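Dimethyl-sulfide monooxygenase (Hyphomicrobium sulfonivorans, PDB 6AK1) oxidises dimethyl sulfide to methanethiol and formaldehyde with NADH and O2, using FMN as cofactor, the first step of dimethyl sulfide degradation. Local coordinates at residues R255-T258 and T259-N263. Residues are numbered along the deposited sequence; the frame is centred on the assembly and turned at random.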
loop_
_atom_site.group_PDB
_atom_site.type_symbol
_atom_site.label_atom_id
_atom_site.label_comp_id
_atom_site.label_asym_id
_atom_site.label_seq_id
_atom_site.Cartn_x
_atom_site.Cartn_y
_atom_site.Cartn_z
ATOM N N ARG A 255 -15.119 8.268 11.397
ATOM C CA ARG A 255 -15.865 7.460 12.361
ATOM C C ARG A 255 -16.746 6.433 11.651
ATOM O O ARG A 255 -16.793 5.258 12.045
ATOM C CB ARG A 255 -16.695 8.376 13.273
ATOM C CG ARG A 255 -15.816 9.227 14.220
ATOM C CD ARG A 255 -16.566 10.267 15.116
ATOM N NE ARG A 255 -17.546 9.683 16.042
ATOM C CZ ARG A 255 -17.265 9.092 17.213
ATOM N NH1 ARG A 255 -16.011 8.969 17.669
ATOM N NH2 ARG A 255 -18.263 8.600 17.944
ATOM N N GLN A 256 -17.413 6.850 10.567
ATOM C CA GLN A 256 -18.316 5.956 9.846
ATOM C C GLN A 256 -17.549 4.975 8.966
ATOM O O GLN A 256 -17.883 3.786 8.928
ATOM C CB GLN A 256 -19.308 6.765 8.998
ATOM C CG GLN A 256 -20.509 5.940 8.534
ATOM C CD GLN A 256 -21.283 5.372 9.715
ATOM O OE1 GLN A 256 -21.889 6.129 10.499
ATOM N NE2 GLN A 256 -21.240 4.044 9.874
ATOM N N ILE A 257 -16.512 5.451 8.268
ATOM C CA ILE A 257 -15.728 4.567 7.408
ATOM C C ILE A 257 -15.161 3.401 8.213
ATOM O O ILE A 257 -15.291 2.238 7.819
ATOM C CB ILE A 257 -14.620 5.356 6.684
ATOM C CG1 ILE A 257 -15.222 6.253 5.599
ATOM C CG2 ILE A 257 -13.611 4.416 6.050
ATOM C CD1 ILE A 257 -14.188 7.084 4.827
ATOM N N THR A 258 -14.548 3.688 9.365
ATOM C CA THR A 258 -13.869 2.626 10.112
ATOM C C THR A 258 -14.838 1.735 10.868
ATOM O O THR A 258 -14.566 0.543 11.038
ATOM C CB THR A 258 -12.845 3.212 11.091
ATOM O OG1 THR A 258 -13.504 4.020 12.089
ATOM C CG2 THR A 258 -11.822 4.052 10.330
ATOM N N THR A 259 -15.953 2.294 11.349
ATOM C CA THR A 259 -17.017 1.466 11.908
ATOM C C THR A 259 -17.587 0.525 10.849
ATOM O O THR A 259 -17.800 -0.664 11.118
ATOM C CB THR A 259 -18.122 2.357 12.493
ATOM O OG1 THR A 259 -17.589 3.147 13.564
ATOM C CG2 THR A 259 -19.287 1.521 13.008
ATOM N N ASP A 260 -17.823 1.037 9.631
ATOM C CA ASP A 260 -18.321 0.188 8.543
ATOM C C ASP A 260 -17.334 -0.920 8.180
ATOM O O ASP A 260 -17.734 -2.076 7.986
ATOM C CB ASP A 260 -18.644 1.030 7.307
ATOM C CG ASP A 260 -19.948 1.817 7.457
ATOM O OD1 ASP A 260 -20.707 1.533 8.418
ATOM O OD2 ASP A 260 -20.227 2.704 6.610
ATOM N N ILE A 261 -16.042 -0.586 8.066
ATOM C CA ILE A 261 -15.046 -1.593 7.695
ATOM C C ILE A 261 -15.016 -2.713 8.725
ATOM O O ILE A 261 -14.979 -3.898 8.372
ATOM C CB ILE A 261 -13.656 -0.945 7.512
ATOM C CG1 ILE A 261 -13.568 -0.240 6.157
ATOM C CG2 ILE A 261 -12.533 -1.969 7.692
ATOM C CD1 ILE A 261 -12.451 0.790 6.078
ATOM N N ARG A 262 -15.059 -2.358 10.017
ATOM C CA ARG A 262 -15.006 -3.388 11.053
ATOM C C ARG A 262 -16.320 -4.171 11.149
ATOM O O ARG A 262 -16.305 -5.339 11.557
ATOM C CB ARG A 262 -14.628 -2.762 12.400
ATOM C CG ARG A 262 -13.270 -2.034 12.382
ATOM C CD ARG A 262 -12.741 -1.679 13.781
ATOM N NE ARG A 262 -11.736 -0.620 13.723
ATOM C CZ ARG A 262 -10.447 -0.809 13.448
ATOM N NH1 ARG A 262 -9.980 -2.030 13.197
ATOM N NH2 ARG A 262 -9.623 0.230 13.405
ATOM N N ASN A 263 -17.453 -3.566 10.763
ATOM C CA ASN A 263 -18.681 -4.343 10.598
ATOM C C ASN A 263 -18.520 -5.370 9.480
ATOM O O ASN A 263 -18.887 -6.542 9.629
ATOM C CB ASN A 263 -19.871 -3.420 10.301
ATOM C CG ASN A 263 -20.231 -2.512 11.477
ATOM O OD1 ASN A 263 -19.875 -2.779 12.626
ATOM N ND2 ASN A 263 -20.948 -1.431 11.184
HETATM O O HOH W 1 -13.085 1.715 14.417
#
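The side chains of Q256 and D260 meet obliquely one turn apart on helix 251-267, the crossover helix between parallel strands 243-246 and 276-284 of the luciferase-like TIM barrel. Q256 NE2 donates to D260 OD1 at 3.0 Å, with the acceptor nearly in the amide plane but met from above the carboxylate plane; the two planes lie 40° apart. With CG anti to the backbone N (chi1 -164°), the glutamine is long enough to bring its amide to the shorter aspartate. Were the aspartate an alanine, the amide of Q256 would probably lose its mate one turn on and be freer to turn. The short hydroxyl of T259 can reach back four residues: OG1 and the backbone N of T259 approach R255 O from opposite faces of the carbonyl plane, OG1 at 2.7 Å. Toward the barrel strands, branched I257 and I261 lie side by side, I257 CG2 to I261 CD1 3.8 Å, and both pack on I246. Further out, buried T258 bonds through its hydroxyl to G389 O, while R262 is long enough to reach D392 in a salt bridge and G390 O. Between T258 and R262 a water accepts from R262 NE at 2.8 Å, in the guanidinium plane, and donates weakly to T258 OG1.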